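Local coordinates for protein putative 3-hydroxybutyryl-CoA dehydratase (Rhodopseudomonas palustris, PDB 3HIN) that probably acts as a lyase of the enoyl-CoA hydratase/isomerase family, interconverting 3-hydroxyacyl-CoA and enoyl-CoA by loss or addition of water, at residues V107-L113 against A128-A133; E134-A140 against R175-A179; D54-Q58 against Y104-P108. All blocks are in the same frame, centred on the assembly; numbering follows the deposited sequence.

Contact 1: residues V107-L113 against A128-A133; sequences VPVIAAL and AHIRVA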
loop_
_atom_site.group_PDB
_atom_site.type_symbol
_atom_site.label_atom_id
_atom_site.label_comp_id
_atom_site.label_asym_id
_atom_site.label_seq_id
_atom_site.Cartn_x
_atom_site.Cartn_y
_atom_site.Cartn_z
ATOM N N VAL A 107 11.197 -3.346 24.742
ATOM C CA VAL A 107 11.693 -2.156 25.435
ATOM C C VAL A 107 12.130 -1.063 24.479
ATOM O O VAL A 107 12.355 -1.320 23.278
ATOM C CB VAL A 107 12.854 -2.555 26.354
ATOM C CG1 VAL A 107 12.318 -3.538 27.397
ATOM C CG2 VAL A 107 14.050 -3.109 25.537
ATOM N N PRO A 108 12.263 0.183 24.998
ATOM C CA PRO A 108 12.631 1.189 23.981
ATOM C C PRO A 108 14.075 1.047 23.498
ATOM O O PRO A 108 14.972 0.718 24.279
ATOM C CB PRO A 108 12.495 2.514 24.692
ATOM C CG PRO A 108 11.979 2.221 26.099
ATOM C CD PRO A 108 11.756 0.772 26.263
ATOM N N VAL A 109 14.265 1.365 22.222
ATOM C CA VAL A 109 15.580 1.353 21.588
ATOM C C VAL A 109 16.026 2.777 21.282
ATOM O O VAL A 109 15.281 3.566 20.652
ATOM C CB VAL A 109 15.530 0.563 20.311
ATOM C CG1 VAL A 109 16.912 0.514 19.642
ATOM C CG2 VAL A 109 15.010 -0.842 20.597
ATOM N N ILE A 110 17.248 3.099 21.727
ATOM C CA ILE A 110 17.812 4.401 21.519
ATOM C C ILE A 110 19.023 4.235 20.611
ATOM O O ILE A 110 19.883 3.425 20.906
ATOM C CB ILE A 110 18.222 5.068 22.913
ATOM C CG1 ILE A 110 17.003 5.127 23.859
ATOM C CG2 ILE A 110 18.821 6.493 22.727
ATOM C CD1 ILE A 110 17.197 4.368 25.113
ATOM N N ALA A 111 19.124 5.033 19.561
ATOM C CA ALA A 111 20.307 4.988 18.682
ATOM C C ALA A 111 21.197 6.216 18.942
ATOM O O ALA A 111 20.709 7.354 18.929
ATOM C CB ALA A 111 19.851 4.954 17.216
ATOM N N ALA A 112 22.478 5.984 19.212
ATOM C CA ALA A 112 23.423 7.037 19.440
ATOM C C ALA A 112 24.075 7.316 18.113
ATOM O O ALA A 112 24.733 6.420 17.563
ATOM C CB ALA A 112 24.461 6.588 20.540
ATOM N N LEU A 113 23.830 8.495 17.529
ATOM C CA LEU A 113 24.315 8.780 16.169
ATOM C C LEU A 113 25.572 9.676 16.129
ATOM O O LEU A 113 25.678 10.646 16.849
ATOM C CB LEU A 113 23.194 9.365 15.321
ATOM C CG LEU A 113 21.855 8.615 15.406
ATOM C CD1 LEU A 113 20.865 9.367 14.526
ATOM C CD2 LEU A 113 21.980 7.179 14.938
ATOM N N ALA A 128 14.744 2.770 15.261
ATOM C CA ALA A 128 14.881 3.055 16.692
ATOM C C ALA A 128 13.757 3.991 17.107
ATOM O O ALA A 128 13.192 4.691 16.264
ATOM C CB ALA A 128 16.172 3.697 16.960
ATOM N N HIS A 129 13.441 4.000 18.398
ATOM C CA HIS A 129 12.398 4.871 18.923
ATOM C C HIS A 129 12.840 6.261 19.199
ATOM O O HIS A 129 12.066 7.182 19.030
ATOM C CB HIS A 129 11.811 4.268 20.206
ATOM C CG HIS A 129 11.367 2.882 19.995
ATOM N ND1 HIS A 129 11.951 1.808 20.619
ATOM C CD2 HIS A 129 10.481 2.372 19.109
ATOM C CE1 HIS A 129 11.401 0.692 20.167
ATOM N NE2 HIS A 129 10.507 1.013 19.250
ATOM N N ILE A 130 14.066 6.401 19.701
ATOM C CA ILE A 130 14.700 7.715 19.991
ATOM C C ILE A 130 16.095 7.718 19.360
ATOM O O ILE A 130 16.807 6.728 19.395
ATOM C CB ILE A 130 14.832 7.886 21.478
ATOM C CG1 ILE A 130 13.440 7.894 22.143
ATOM C CG2 ILE A 130 15.707 9.138 21.920
ATOM C CD1 ILE A 130 13.546 7.798 23.665
ATOM N N ARG A 131 16.500 8.848 18.819
ATOM C CA ARG A 131 17.833 8.978 18.251
ATOM C C ARG A 131 18.423 10.158 18.998
ATOM O O ARG A 131 17.698 11.160 19.271
ATOM C CB ARG A 131 17.735 9.248 16.716
ATOM C CG ARG A 131 17.388 8.047 15.818
ATOM C CD ARG A 131 16.682 8.458 14.487
ATOM N NE ARG A 131 15.383 9.055 14.832
ATOM C CZ ARG A 131 14.331 8.350 15.273
ATOM N NH1 ARG A 131 13.197 8.992 15.674
ATOM N NH2 ARG A 131 14.369 7.010 15.321
ATOM N N VAL A 132 19.719 10.048 19.342
ATOM C CA VAL A 132 20.497 11.129 19.901
ATOM C C VAL A 132 21.653 11.319 18.925
ATOM O O VAL A 132 22.356 10.329 18.579
ATOM C CB VAL A 132 21.073 10.802 21.293
ATOM C CG1 VAL A 132 21.676 12.048 21.863
ATOM C CG2 VAL A 132 20.012 10.301 22.219
ATOM N N ALA A 133 21.806 12.551 18.453
ATOM C CA ALA A 133 22.819 12.880 17.473
ATOM C C ALA A 133 23.887 13.797 18.083
ATOM O O ALA A 133 23.552 14.871 18.616
ATOM C CB ALA A 133 22.203 13.498 16.219
#
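Backbone hydrogen bonds carry most of this contact. Strands 109-113 and 130-133 run parallel, with axes 4.7 Å apart at closest approach and 19° between their directions. Ile130 N donates to Val109 O (3.2 Å), Ala111 N to Ile130 O (2.9 Å), Val132 N to Ala111 O (2.9 Å) and Leu113 N to Val132 O (2.6 Å). Bonds thus alternate in direction, as expected of a parallel pair. CA-H...O contacts add to them, such as Ile110 CA to Ile130 O at 3.3 Å.

Two further hydrogen bonds lie at the start of the pairing. His129 N also donates to Val109 O (2.9 Å). The His129 side chain turns back, and His129 ND1 accepts from Val109 N at 2.8 Å in a nearly straight bond. The ring edge therefore takes the place of a backbone acceptor just before the strand. Its NE2 is bonded to Gln103 O, which ties the ring to the end of helix 85-103.

Side chains pack on both faces. Ile110 CG2 lies 4.2 Å from Ile130 CG2 and 4.0 Å from Val132 CG2; helix 197-208 covers Ile110 and Val132. On the other face Ala111 CB meets Ala128 CB at 3.9 Å, and Leu113 CD1 touches the aliphatic start of Arg131, at CB (3.8 Å). Arg131 NH2 bonds to Ala128 O (2.8 Å) and to Ala125 O, just past helix 120-127 and at its end.

Helix 120-127 comes between the two parallel strands in the chain, so the unit contains a beta-alpha-beta crossover. It belongs to the buried central sheet of the crotonase fold.

Contact 2: residues E134-A140 against R175-A179; sequences EASAYYA and RVYSA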
loop_
_atom_site.group_PDB
_atom_site.type_symbol
_atom_site.label_atom_id
_atom_site.label_comp_id
_atom_site.label_asym_id
_atom_site.label_seq_id
_atom_site.Cartn_x
_atom_site.Cartn_y
_atom_site.Cartn_z
ATOM N N GLU A 134 25.152 13.315 18.051
ATOM C CA GLU A 134 26.376 14.142 18.213
ATOM C C GLU A 134 26.583 15.143 17.065
ATOM O O GLU A 134 26.068 14.912 15.967
ATOM C CB GLU A 134 27.612 13.219 18.150
ATOM C CG GLU A 134 28.147 12.897 19.427
ATOM C CD GLU A 134 29.236 11.845 19.388
ATOM O OE1 GLU A 134 30.276 11.964 18.688
ATOM O OE2 GLU A 134 29.024 10.919 20.167
ATOM N N ALA A 135 27.400 16.194 17.261
ATOM C CA ALA A 135 27.568 17.172 16.193
ATOM C C ALA A 135 28.038 16.573 14.853
ATOM O O ALA A 135 27.702 17.108 13.800
ATOM C CB ALA A 135 28.519 18.262 16.615
ATOM N N SER A 136 28.825 15.484 14.884
ATOM C CA SER A 136 29.468 14.951 13.664
ATOM C C SER A 136 28.488 14.118 12.802
ATOM O O SER A 136 28.798 13.764 11.653
ATOM C CB SER A 136 30.656 14.065 14.051
ATOM O OG SER A 136 30.124 12.935 14.776
ATOM N N ALA A 137 27.301 13.821 13.329
ATOM C CA ALA A 137 26.388 12.880 12.634
ATOM C C ALA A 137 25.942 13.594 11.381
ATOM O O ALA A 137 25.721 14.833 11.397
ATOM C CB ALA A 137 25.202 12.513 13.540
ATOM N N TYR A 138 25.850 12.862 10.279
ATOM C CA TYR A 138 25.317 13.454 9.049
ATOM C C TYR A 138 24.513 12.409 8.301
ATOM O O TYR A 138 24.813 11.217 8.400
ATOM C CB TYR A 138 26.422 14.058 8.165
ATOM C CG TYR A 138 27.484 13.076 7.717
ATOM C CD1 TYR A 138 27.371 12.430 6.511
ATOM C CD2 TYR A 138 28.612 12.800 8.504
ATOM C CE1 TYR A 138 28.329 11.531 6.076
ATOM C CE2 TYR A 138 29.628 11.907 8.066
ATOM C CZ TYR A 138 29.452 11.280 6.848
ATOM O OH TYR A 138 30.366 10.388 6.363
ATOM N N TYR A 139 23.498 12.869 7.576
ATOM C CA TYR A 139 22.421 12.020 7.058
ATOM C C TYR A 139 22.341 12.138 5.549
ATOM O O TYR A 139 22.510 13.265 4.975
ATOM C CB TYR A 139 21.084 12.486 7.576
ATOM C CG TYR A 139 21.008 12.582 9.076
ATOM C CD1 TYR A 139 20.889 11.414 9.857
ATOM C CD2 TYR A 139 21.103 13.817 9.720
ATOM C CE1 TYR A 139 20.848 11.471 11.218
ATOM C CE2 TYR A 139 21.061 13.907 11.141
ATOM C CZ TYR A 139 20.907 12.722 11.862
ATOM O OH TYR A 139 20.855 12.739 13.224
ATOM N N ALA A 140 22.141 10.993 4.900
ATOM C CA ALA A 140 22.019 10.972 3.468
ATOM C C ALA A 140 21.441 9.666 2.993
ATOM O O ALA A 140 21.570 8.613 3.673
ATOM C CB ALA A 140 23.377 11.188 2.790
ATOM N N ARG A 175 21.087 15.170 -1.244
ATOM C CA ARG A 175 21.297 16.196 -0.245
ATOM C C ARG A 175 21.737 15.576 1.079
ATOM O O ARG A 175 21.192 14.536 1.474
ATOM C CB ARG A 175 20.042 16.957 0.027
ATOM C CG ARG A 175 20.252 18.061 1.025
ATOM C CD ARG A 175 19.153 19.016 0.848
ATOM N NE ARG A 175 19.260 20.253 1.603
ATOM C CZ ARG A 175 18.237 21.095 1.618
ATOM N NH1 ARG A 175 17.171 20.771 0.885
ATOM N NH2 ARG A 175 18.271 22.235 2.299
ATOM N N VAL A 176 22.711 16.218 1.743
ATOM C CA VAL A 176 23.154 15.803 3.070
ATOM C C VAL A 176 22.699 16.831 4.135
ATOM O O VAL A 176 22.620 18.031 3.884
ATOM C CB VAL A 176 24.689 15.652 3.065
ATOM C CG1 VAL A 176 25.216 15.110 4.411
ATOM C CG2 VAL A 176 25.184 14.780 1.829
ATOM N N TYR A 177 22.384 16.326 5.325
ATOM C CA TYR A 177 22.008 17.119 6.466
ATOM C C TYR A 177 23.017 16.875 7.618
ATOM O O TYR A 177 23.395 15.721 7.907
ATOM C CB TYR A 177 20.608 16.694 6.881
ATOM C CG TYR A 177 19.451 17.233 5.970
ATOM C CD1 TYR A 177 19.155 18.595 5.923
ATOM C CD2 TYR A 177 18.684 16.404 5.192
ATOM C CE1 TYR A 177 18.091 19.114 5.144
ATOM C CE2 TYR A 177 17.638 16.900 4.384
ATOM C CZ TYR A 177 17.346 18.262 4.380
ATOM O OH TYR A 177 16.367 18.811 3.617
ATOM N N SER A 178 23.463 17.938 8.279
ATOM C CA SER A 178 24.206 17.781 9.512
ATOM C C SER A 178 23.301 17.373 10.691
ATOM O O SER A 178 22.063 17.392 10.623
ATOM C CB SER A 178 24.929 19.130 9.883
ATOM O OG SER A 178 23.958 20.182 9.979
ATOM N N ALA A 179 23.957 17.057 11.805
ATOM C CA ALA A 179 23.246 16.782 13.042
ATOM C C ALA A 179 22.396 18.019 13.469
ATOM O O ALA A 179 21.257 17.875 13.854
ATOM C CB ALA A 179 24.248 16.443 14.079
HETATM O O HOH W 1 20.016 15.285 14.175
#
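The two segments run nearly antiparallel, 168° apart end to end. They form a short strand pair of the small second sheet of the crotonase fold. Tyr139 and Tyr177 are a hydrogen-bonded pair: Tyr139 N donates to Tyr177 O (2.9 Å) and Tyr177 N to Tyr139 O (3.1 Å). Tyr138 and Ser178 form the adjoining non-hydrogen-bonded pair, with CA atoms 4.5 Å apart. A type I turn from Glu134 to Ala137 leads into the first strand, with Ala137 N bonded to Glu134 O at 3.1 Å. At this same end of the pairing, Ser178 is the N-cap of helix 179-185.

Ala179, the first residue of that helix, fits against the turn. Ala179 CB lies 3.0 Å from Glu134 O and 4.1 Å from Ala137 CB. Val176 touches two side chains: Val176 CG1 meets Tyr138 CD1 at 4.0 Å, and Val176 CG2 meets Ala140 CB at 4.1 Å. Tyr139 CD2 packs on Tyr177 CB at 4.1 Å. The Tyr139 ring also stacks on Phe187, while Tyr177 OH is bonded to Arg166 of helix 164-173. Arg175 reaches away from the contact to a salt bridge with Asp169 of the same helix.

One water joins the segments: it is hydrogen-bonded to Tyr139 OH at 2.8 Å and donates to Ala179 O at 2.9 Å.

Contact 3: residues D54-Q58 against Y104-P108; sequences DIPDQ and YCRVP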
loop_
_atom_site.group_PDB
_atom_site.type_symbol
_atom_site.label_atom_id
_atom_site.label_comp_id
_atom_site.label_asym_id
_atom_site.label_seq_id
_atom_site.Cartn_x
_atom_site.Cartn_y
_atom_site.Cartn_z
ATOM N N ASP A 54 14.328 -12.628 22.185
ATOM C CA ASP A 54 14.285 -13.202 23.539
ATOM C C ASP A 54 15.216 -12.425 24.453
ATOM O O ASP A 54 16.072 -13.002 25.134
ATOM C CB ASP A 54 14.702 -14.695 23.550
ATOM C CG ASP A 54 13.725 -15.580 22.789
ATOM O OD1 ASP A 54 12.523 -15.232 22.683
ATOM O OD2 ASP A 54 14.156 -16.636 22.284
ATOM N N ILE A 55 15.053 -11.107 24.427
ATOM C CA ILE A 55 15.886 -10.189 25.196
ATOM C C ILE A 55 15.577 -10.486 26.658
ATOM O O ILE A 55 14.416 -10.377 27.068
ATOM C CB ILE A 55 15.434 -8.703 24.924
ATOM C CG1 ILE A 55 15.656 -8.316 23.462
ATOM C CG2 ILE A 55 16.062 -7.731 25.936
ATOM C CD1 ILE A 55 15.229 -6.874 23.123
ATOM N N PRO A 56 16.600 -10.842 27.439
ATOM C CA PRO A 56 16.305 -11.263 28.820
ATOM C C PRO A 56 15.493 -10.226 29.645
ATOM O O PRO A 56 15.504 -8.991 29.351
ATOM C CB PRO A 56 17.700 -11.534 29.428
ATOM C CG PRO A 56 18.756 -11.294 28.320
ATOM C CD PRO A 56 18.045 -10.684 27.135
ATOM N N ASP A 57 14.791 -10.735 30.667
ATOM C CA ASP A 57 13.895 -9.902 31.498
ATOM C C ASP A 57 14.534 -8.714 32.208
ATOM O O ASP A 57 13.908 -7.689 32.392
ATOM C CB ASP A 57 13.154 -10.761 32.522
ATOM C CG ASP A 57 11.947 -11.449 31.925
ATOM O OD1 ASP A 57 11.228 -10.771 31.138
ATOM O OD2 ASP A 57 11.724 -12.655 32.236
ATOM N N GLN A 58 15.782 -8.870 32.631
ATOM C CA GLN A 58 16.472 -7.794 33.321
ATOM C C GLN A 58 16.744 -6.579 32.474
ATOM O O GLN A 58 17.196 -5.580 33.029
ATOM C CB GLN A 58 17.823 -8.246 33.901
ATOM C CG GLN A 58 18.765 -8.893 32.876
ATOM C CD GLN A 58 18.630 -10.454 32.888
ATOM O OE1 GLN A 58 19.458 -11.171 32.300
ATOM N NE2 GLN A 58 17.586 -10.971 33.581
ATOM N N TYR A 104 9.444 -3.010 17.046
ATOM C CA TYR A 104 8.461 -3.661 17.874
ATOM C C TYR A 104 9.157 -4.306 19.057
ATOM O O TYR A 104 8.616 -5.220 19.678
ATOM C CB TYR A 104 7.567 -4.671 17.075
ATOM C CG TYR A 104 6.802 -3.972 15.995
ATOM C CD1 TYR A 104 7.146 -4.140 14.628
ATOM C CD2 TYR A 104 5.803 -3.033 16.328
ATOM C CE1 TYR A 104 6.461 -3.428 13.625
ATOM C CE2 TYR A 104 5.110 -2.322 15.344
ATOM C CZ TYR A 104 5.429 -2.567 13.975
ATOM O OH TYR A 104 4.739 -1.858 12.975
ATOM N N CYS A 105 10.344 -3.809 19.390
ATOM C CA CYS A 105 11.049 -4.327 20.574
ATOM C C CYS A 105 10.187 -4.121 21.839
ATOM O O CYS A 105 9.485 -3.113 21.981
ATOM C CB CYS A 105 12.392 -3.582 20.720
ATOM S SG CYS A 105 13.535 -4.179 22.049
ATOM N N ARG A 106 10.278 -5.018 22.792
ATOM C CA ARG A 106 9.460 -4.847 23.968
ATOM C C ARG A 106 9.948 -3.717 24.890
ATOM O O ARG A 106 9.170 -3.123 25.661
ATOM C CB ARG A 106 9.257 -6.138 24.723
ATOM C CG ARG A 106 10.414 -6.573 25.411
ATOM C CD ARG A 106 10.074 -7.521 26.634
ATOM N NE ARG A 106 11.381 -8.098 27.007
ATOM C CZ ARG A 106 12.224 -7.533 27.862
ATOM N NH1 ARG A 106 11.856 -6.457 28.524
ATOM N NH2 ARG A 106 13.404 -8.053 28.103
ATOM N N VAL A 107 11.197 -3.346 24.742
ATOM C CA VAL A 107 11.693 -2.156 25.435
ATOM C C VAL A 107 12.130 -1.063 24.479
ATOM O O VAL A 107 12.355 -1.320 23.278
ATOM C CB VAL A 107 12.854 -2.555 26.354
ATOM C CG1 VAL A 107 12.318 -3.538 27.397
ATOM C CG2 VAL A 107 14.050 -3.109 25.537
ATOM N N PRO A 108 12.263 0.183 24.998
ATOM C CA PRO A 108 12.631 1.189 23.981
ATOM C C PRO A 108 14.075 1.047 23.498
ATOM O O PRO A 108 14.972 0.718 24.279
ATOM C CB PRO A 108 12.495 2.514 24.692
ATOM C CG PRO A 108 11.979 2.221 26.099
ATOM C CD PRO A 108 11.756 0.772 26.263
#
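Arg106 and Ile55 bury by far the most surface here, and Cys105 comes next. Neither segment holds a regular helix or strand, and the backbones stay well apart. The nearest CA atoms, those of Ile55 and Arg106, are 8.4 Å from each other. Side chains must therefore bridge the gap.

Arg106 does so with an extended side chain. Its CA-to-CB bond points toward the 54-58 loop. Arg106 NH2 donates to Ile55 O at 2.7 Å in an almost straight hydrogen bond. Pro56 O lies 2.6 Å from the same Arg106 NH2. Both carbonyl oxygens sit at the guanidinium edge, near its plane. Arg106 NH1 adds a hydrogen bond to Ile59 O, just past the loop. The positive group is thus met by backbone carbonyls, and Asp57 does not form a salt bridge with it.

Ile55 contributes the apolar part. It is buried and points toward the other segment. Ile55 CD1 meets Cys105 SG at 3.4 Å, a close contact, and Ile55 CG2 lies 3.4 Å from Arg106 NH2. One isoleucine therefore touches both the sulfur and the guanidinium group. Cys105 SG also accepts a weak hydrogen bond from Val107 N, at 3.7 Å, within its own segment.

The contact joins two connections of the fold. Residues 54-58 lead from helix 42-51 into strand 61-66, and residues 104-108 lead from helix 85-103 into strand 109-113. These strands are parallel neighbours in the main sheet, so the two helix-to-strand loops meet beside the start of both. Beyond them, Pro108 packs against helix 213-228.

From the N terminus, contact 3 comes first. It closes a long loop from residues 54-58 to 104-108, which takes in strand 61-66 and helix 85-103. Contact 1 begins where that loop ends, since Val107 and Pro108 belong to both. It closes a short loop around strand 116-118 and helix 120-127. Contact 2 follows in series, from 134-140 to 175-179, around helices 154-162 and 164-173. No loop nests within another. Contact 1 pairs two strands of the main sheet; contact 3 joins the loops that lead into strands 61-66 and 109-113. Contact 2 belongs to the small sheet, yet touches contact 1 through Leu113 and Tyr139. Contacts 2 and 3 lie on opposite sides of the chain's centre, about 17 Å apart at their nearest atoms.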